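PDB 3HFQ: uncharacterized protein lp_2219 from Lactobacillus plantarum, which is of unknown function but folds as a seven-bladed beta-propeller of the lactonase family, so it may act on a sugar lactone or a related compound. Local coordinates for residues Thr39-Tyr44 with Ser55-Glu59; Ser102-Gly108 with Ser141-Thr146. The protein carries 1 engineered substitution. Residue numbers count along the deposited sequence, not the author numbering.

How the interactions relate
Both contacts belong to one seven-bladed beta-propeller and follow each other along the chain, their centres 15 Å apart and their nearest atoms about 6 Å apart, without touching. Interaction 1 lies where the chain passes from the outermost strand 29-38 of one blade into the strand 45-47 that opens the next. Interaction 2 joins the following blade, through strand 99-104, to its neighbour, through strand 143-148. Tyr90 links their surroundings, since its ring meets both Tyr44 of interaction 1 and Tyr145 of interaction 2. The phosphate belongs to interaction 2: His144 binds it together with Arg190 and Arg259, whereas Thr43 OG1 of interaction 1 lies 7.9 Å from phosphate O4.

Interaction 1 (Thr39-Tyr44 with Ser55-Glu59); sequences TQNPTY and SVDKE
An inverse gamma turn centred on Pro42 (phi/psi -83/68) kinks a loop that otherwise runs antiparallel to strand 55-59. Asn41, the first residue of the turn, lies in the left-handed region (47/53), which asparagine tolerates well, and its O accepts a weak 2.8 Å bond from Thr43 N; proline suits the centre because its ring fixes phi. The nearest CA pairs are Gln40-Lys58 (5.3 Å) and Pro42-Val56 (4.6 Å). Two hydrogen bonds flank the kink: Lys58 N to Gln40 O, 3.2 Å at 139°, and Val56 N to Tyr44 O, 3.1 Å at 162°. Between them, Pro42 CA makes a CA-H...O contact of 3.2 Å with Val56 O. Val56 (chi1 t) points its compact branched side chain at the loop, placing CG1 3.3 Å from Asn41 O and CG2 3.8 Å from Tyr44 CB. Asn41 OD1 ties the bend to Thr11 N of the preceding blade. Thr39 (chi1 t) turns its hydroxyl to the strand, where water 1 lies 2.7 Å from Thr39 OG1, Ser55 OG and Val56 O alike, while Ser55 OG also bonds Trp68. Water 2 joins Thr39 OG1 (2.9 Å) to Glu59 OE2 (3.1 Å). Water 3 accepts from Gln40 N (2.9 Å) and lies 2.6 Å from Asp57 OD1 and 3.0 Å from Lys58 O. This packing of the inter-blade linker on the blade it enters is therefore held by backbone bonds where the two backbones come close and by water where Thr39 and Gln40 stand off from Ser55, Asp57 and Glu59.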
loop_
_atom_site.group_PDB
_atom_site.type_symbol
_atom_site.label_atom_id
_atom_site.label_comp_id
_atom_site.label_asym_id
_atom_site.label_seq_id
_atom_site.Cartn_x
_atom_site.Cartn_y
_atom_site.Cartn_z
ATOM N N THR A 39 -10.765 0.043 -16.792
ATOM C CA THR A 39 -11.586 -0.209 -15.614
ATOM C C THR A 39 -11.727 1.083 -14.801
ATOM O O THR A 39 -11.006 2.050 -15.040
ATOM C CB THR A 39 -10.956 -1.336 -14.750
ATOM O OG1 THR A 39 -11.787 -1.605 -13.615
ATOM C CG2 THR A 39 -9.560 -0.940 -14.287
ATOM N N GLN A 40 -12.658 1.107 -13.851
ATOM C CA GLN A 40 -12.884 2.307 -13.050
ATOM C C GLN A 40 -12.283 2.285 -11.647
ATOM O O GLN A 40 -12.444 1.318 -10.909
ATOM C CB GLN A 40 -14.385 2.595 -12.947
ATOM C CG GLN A 40 -15.023 3.052 -14.252
ATOM C CD GLN A 40 -14.450 4.368 -14.744
ATOM O OE1 GLN A 40 -14.561 5.398 -14.073
ATOM N NE2 GLN A 40 -13.828 4.340 -15.918
ATOM N N ASN A 41 -11.600 3.376 -11.302
ATOM C CA ASN A 41 -10.965 3.574 -9.997
ATOM C C ASN A 41 -10.135 2.421 -9.434
ATOM O O ASN A 41 -10.340 1.991 -8.297
ATOM C CB ASN A 41 -12.019 3.996 -8.966
ATOM C CG ASN A 41 -12.250 5.504 -8.936
ATOM O OD1 ASN A 41 -11.858 6.236 -9.850
ATOM N ND2 ASN A 41 -12.898 5.972 -7.876
ATOM N N PRO A 42 -9.177 1.907 -10.220
ATOM C CA PRO A 42 -8.333 0.804 -9.745
ATOM C C PRO A 42 -7.206 1.415 -8.912
ATOM O O PRO A 42 -6.038 1.373 -9.305
ATOM C CB PRO A 42 -7.831 0.189 -11.041
ATOM C CG PRO A 42 -7.629 1.416 -11.904
ATOM C CD PRO A 42 -8.891 2.220 -11.635
ATOM N N THR A 43 -7.571 1.969 -7.757
ATOM C CA THR A 43 -6.620 2.653 -6.876
ATOM C C THR A 43 -5.581 1.804 -6.156
ATOM O O THR A 43 -4.636 2.346 -5.584
ATOM C CB THR A 43 -7.363 3.516 -5.837
ATOM O OG1 THR A 43 -8.061 2.669 -4.920
ATOM C CG2 THR A 43 -8.365 4.430 -6.532
ATOM N N TYR A 44 -5.762 0.487 -6.139
ATOM C CA TYR A 44 -4.765 -0.387 -5.534
ATOM C C TYR A 44 -4.761 -1.715 -6.275
ATOM O O TYR A 44 -5.803 -2.177 -6.743
ATOM C CB TYR A 44 -5.003 -0.609 -4.038
ATOM C CG TYR A 44 -3.690 -0.699 -3.278
ATOM C CD1 TYR A 44 -2.977 0.453 -2.945
ATOM C CD2 TYR A 44 -3.132 -1.933 -2.948
ATOM C CE1 TYR A 44 -1.733 0.380 -2.304
ATOM C CE2 TYR A 44 -1.890 -2.021 -2.308
ATOM C CZ TYR A 44 -1.200 -0.862 -1.989
ATOM O OH TYR A 44 0.020 -0.945 -1.352
ATOM N N SER A 55 -7.667 -5.930 -8.631
ATOM C CA SER A 55 -7.717 -4.483 -8.508
ATOM C C SER A 55 -8.982 -3.934 -7.885
ATOM O O SER A 55 -10.057 -4.521 -8.001
ATOM C CB SER A 55 -7.562 -3.853 -9.893
ATOM O OG SER A 55 -8.626 -4.270 -10.742
ATOM N N VAL A 56 -8.835 -2.793 -7.223
ATOM C CA VAL A 56 -9.967 -2.104 -6.626
ATOM C C VAL A 56 -10.849 -1.838 -7.838
ATOM O O VAL A 56 -10.337 -1.553 -8.924
ATOM C CB VAL A 56 -9.520 -0.778 -5.993
ATOM C CG1 VAL A 56 -10.735 0.065 -5.611
ATOM C CG2 VAL A 56 -8.669 -1.070 -4.762
ATOM N N ASP A 57 -12.162 -1.926 -7.665
ATOM C CA ASP A 57 -13.051 -1.749 -8.797
ATOM C C ASP A 57 -14.351 -1.027 -8.459
ATOM O O ASP A 57 -14.941 -1.242 -7.401
ATOM C CB ASP A 57 -13.329 -3.137 -9.390
ATOM C CG ASP A 57 -14.319 -3.111 -10.529
ATOM O OD1 ASP A 57 -14.257 -2.185 -11.364
ATOM O OD2 ASP A 57 -15.151 -4.040 -10.596
ATOM N N LYS A 58 -14.778 -0.153 -9.364
ATOM C CA LYS A 58 -16.018 0.586 -9.188
ATOM C C LYS A 58 -16.919 0.284 -10.366
ATOM O O LYS A 58 -16.539 0.468 -11.523
ATOM C CB LYS A 58 -15.761 2.093 -9.113
ATOM C CG LYS A 58 -17.019 2.927 -8.870
ATOM C CD LYS A 58 -16.676 4.392 -8.616
ATOM C CE LYS A 58 -17.910 5.197 -8.218
ATOM N NZ LYS A 58 -17.579 6.614 -7.894
ATOM N N GLU A 59 -18.114 -0.191 -10.065
ATOM C CA GLU A 59 -19.073 -0.517 -11.096
ATOM C C GLU A 59 -20.332 0.236 -10.678
ATOM O O GLU A 59 -21.173 -0.288 -9.948
ATOM C CB GLU A 59 -19.280 -2.041 -11.121
ATOM C CG GLU A 59 -17.987 -2.884 -11.311
ATOM C CD GLU A 59 -17.587 -3.072 -12.774
ATOM O OE1 GLU A 59 -18.443 -2.838 -13.653
ATOM O OE2 GLU A 59 -16.429 -3.473 -13.050
HETATM O O HOH W 1 -10.557 -2.575 -11.403
HETATM O O HOH W 2 -13.808 -3.277 -14.762
HETATM O O HOH W 3 -14.754 -0.809 -13.557
#

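Interaction 2 (Ser102-Gly108 with Ser141-Thr146); sequences SANYHKG and SHIHYT. With PO4 (phosphate ion), chain C.
Ser102 opens the segment in extended conformation, its C 3.5 Å from Thr146 OG1, on strand 102-104, which runs antiparallel to strand 143-146 of the next blade (172°, axes 5.0 Å apart) without any hydrogen bond between the two segments. Ala103, its CA 5.4 Å from that of His144, points across. Its small CB permits this closeness, touching Ile143 CG2 at 3.6 Å and Thr146 CG2 at 3.7 Å. Asn104 (chi1 t) points away and ends the strand: in an Asx motif Asn104 OD1 accepts from Lys107 N (3.0 Å), while its ND2 reaches Thr86 O; separately, the backbone bond Gly108 N to Asn104 O (3.0 Å) closes the turn. Residues 105-107 have helical angles. Tyr105 (chi1 t, chi2 -83°), its CA 4.2 Å from that of His142, lays its ring over His142 (chi1 m) in an offset stack, centroids 4.2 Å apart and planes at 6°. His142 CB adds a CH-pi contact 3.7 Å from the Tyr105 ring centroid, and His142 CA a CA-H...O contact of 3.2 Å to Tyr105 O. The Tyr105 edge meets His144, CD2 to CD2 at 3.5 Å. Gly108 has positive phi (73/38), and a CB there would clash with Ser141 OG. The blades meet through apolar and aromatic packing. His144 NE2 donates to phosphate O4 (2.7 Å). That ion, probably from the crystallisation liquor, also binds Arg190 and Arg259, so this histidine-arginine site is chemically suited to an anion.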
loop_
_atom_site.group_PDB
_atom_site.type_symbol
_atom_site.label_atom_id
_atom_site.label_comp_id
_atom_site.label_asym_id
_atom_site.label_seq_id
_atom_site.Cartn_x
_atom_site.Cartn_y
_atom_site.Cartn_z
ATOM N N SER A 102 -9.283 -7.377 1.211
ATOM C CA SER A 102 -9.481 -5.992 0.805
ATOM C C SER A 102 -9.936 -5.165 1.998
ATOM O O SER A 102 -10.566 -5.686 2.928
ATOM C CB SER A 102 -10.502 -5.885 -0.338
ATOM O OG SER A 102 -11.766 -6.410 0.022
ATOM N N ALA A 103 -9.599 -3.880 1.966
ATOM C CA ALA A 103 -9.956 -2.946 3.031
ATOM C C ALA A 103 -10.841 -1.851 2.458
ATOM O O ALA A 103 -10.527 -1.294 1.410
ATOM C CB ALA A 103 -8.696 -2.329 3.618
ATOM N N ASN A 104 -11.939 -1.529 3.136
ATOM C CA ASN A 104 -12.818 -0.480 2.635
ATOM C C ASN A 104 -12.849 0.697 3.599
ATOM O O ASN A 104 -13.318 0.588 4.730
ATOM C CB ASN A 104 -14.235 -1.010 2.413
ATOM C CG ASN A 104 -15.083 -0.059 1.587
ATOM O OD1 ASN A 104 -15.263 1.108 1.945
ATOM N ND2 ASN A 104 -15.607 -0.553 0.474
ATOM N N TYR A 105 -12.350 1.827 3.121
ATOM C CA TYR A 105 -12.264 3.051 3.904
ATOM C C TYR A 105 -13.603 3.586 4.392
ATOM O O TYR A 105 -13.837 3.697 5.593
ATOM C CB TYR A 105 -11.554 4.116 3.070
ATOM C CG TYR A 105 -11.217 5.389 3.815
ATOM C CD1 TYR A 105 -12.162 6.403 3.978
ATOM C CD2 TYR A 105 -9.938 5.590 4.325
ATOM C CE1 TYR A 105 -11.837 7.590 4.641
ATOM C CE2 TYR A 105 -9.603 6.768 4.987
ATOM C CZ TYR A 105 -10.550 7.763 5.136
ATOM O OH TYR A 105 -10.198 8.928 5.782
ATOM N N HIS A 106 -14.481 3.911 3.453
ATOM C CA HIS A 106 -15.783 4.473 3.781
ATOM C C HIS A 106 -16.715 3.546 4.566
ATOM O O HIS A 106 -17.426 4.000 5.463
ATOM C CB HIS A 106 -16.450 4.942 2.488
ATOM C CG HIS A 106 -15.586 5.851 1.668
ATOM N ND1 HIS A 106 -15.319 7.156 2.033
ATOM C CD2 HIS A 106 -14.896 5.632 0.525
ATOM C CE1 HIS A 106 -14.502 7.699 1.148
ATOM N NE2 HIS A 106 -14.229 6.795 0.222
ATOM N N LYS A 107 -16.709 2.253 4.248
ATOM C CA LYS A 107 -17.575 1.296 4.941
ATOM C C LYS A 107 -17.030 0.818 6.286
ATOM O O LYS A 107 -17.793 0.357 7.137
ATOM C CB LYS A 107 -17.827 0.067 4.064
ATOM C CG LYS A 107 -18.649 0.318 2.816
ATOM C CD LYS A 107 -18.845 -0.997 2.066
ATOM C CE LYS A 107 -20.008 -0.933 1.099
ATOM N NZ LYS A 107 -20.267 -2.269 0.489
ATOM N N GLY A 108 -15.714 0.914 6.464
ATOM C CA GLY A 108 -15.095 0.477 7.708
ATOM C C GLY A 108 -15.066 -1.037 7.796
ATOM O O GLY A 108 -15.250 -1.622 8.865
ATOM N N SER A 141 -15.263 4.442 11.371
ATOM C CA SER A 141 -14.241 3.446 11.074
ATOM C C SER A 141 -13.796 3.560 9.626
ATOM O O SER A 141 -14.624 3.665 8.722
ATOM C CB SER A 141 -14.771 2.034 11.327
ATOM O OG SER A 141 -13.852 1.069 10.843
ATOM N N HIS A 142 -12.484 3.527 9.416
ATOM C CA HIS A 142 -11.904 3.624 8.082
ATOM C C HIS A 142 -10.754 2.621 7.953
ATOM O O HIS A 142 -9.625 2.913 8.335
ATOM C CB HIS A 142 -11.390 5.050 7.848
ATOM C CG HIS A 142 -12.471 6.091 7.845
ATOM N ND1 HIS A 142 -12.290 7.354 8.376
ATOM C CD2 HIS A 142 -13.731 6.070 7.354
ATOM C CE1 HIS A 142 -13.395 8.062 8.208
ATOM N NE2 HIS A 142 -14.284 7.307 7.591
ATOM N N ILE A 143 -11.046 1.436 7.422
ATOM C CA ILE A 143 -10.025 0.404 7.256
ATOM C C ILE A 143 -9.187 0.744 6.027
ATOM O O ILE A 143 -9.730 1.019 4.960
ATOM C CB ILE A 143 -10.670 -0.996 7.089
ATOM C CG1 ILE A 143 -11.624 -1.271 8.255
ATOM C CG2 ILE A 143 -9.591 -2.067 7.067
ATOM C CD1 ILE A 143 -10.965 -1.200 9.633
ATOM N N HIS A 144 -7.864 0.709 6.166
ATOM C CA HIS A 144 -6.996 1.082 5.053
ATOM C C HIS A 144 -5.910 0.069 4.705
ATOM O O HIS A 144 -5.124 0.288 3.776
ATOM C CB HIS A 144 -6.326 2.420 5.373
ATOM C CG HIS A 144 -6.229 3.345 4.201
ATOM N ND1 HIS A 144 -5.790 2.933 2.962
ATOM C CD2 HIS A 144 -6.532 4.658 4.077
ATOM C CE1 HIS A 144 -5.830 3.951 2.123
ATOM N NE2 HIS A 144 -6.278 5.012 2.774
ATOM N N TYR A 145 -5.862 -1.037 5.437
ATOM C CA TYR A 145 -4.828 -2.032 5.197
ATOM C C TYR A 145 -5.259 -3.387 5.733
ATOM O O TYR A 145 -5.781 -3.487 6.846
ATOM C CB TYR A 145 -3.529 -1.560 5.876
ATOM C CG TYR A 145 -2.330 -2.486 5.772
ATOM C CD1 TYR A 145 -2.161 -3.549 6.660
ATOM C CD2 TYR A 145 -1.343 -2.268 4.812
ATOM C CE1 TYR A 145 -1.031 -4.373 6.593
ATOM C CE2 TYR A 145 -0.213 -3.090 4.734
ATOM C CZ TYR A 145 -0.064 -4.136 5.630
ATOM O OH TYR A 145 1.045 -4.951 5.559
ATOM N N THR A 146 -5.061 -4.416 4.916
ATOM C CA THR A 146 -5.394 -5.789 5.278
ATOM C C THR A 146 -4.334 -6.684 4.646
ATOM O O THR A 146 -4.440 -7.049 3.475
ATOM C CB THR A 146 -6.777 -6.221 4.729
ATOM O OG1 THR A 146 -6.825 -5.978 3.318
ATOM C CG2 THR A 146 -7.899 -5.447 5.419
HETATM P P PO4 C . -6.344 8.235 2.305
HETATM O O1 PO4 C . -6.729 9.689 1.841
HETATM O O2 PO4 C . -4.822 7.967 2.000
HETATM O O3 PO4 C . -6.609 8.084 3.853
HETATM O O4 PO4 C . -7.219 7.182 1.521
#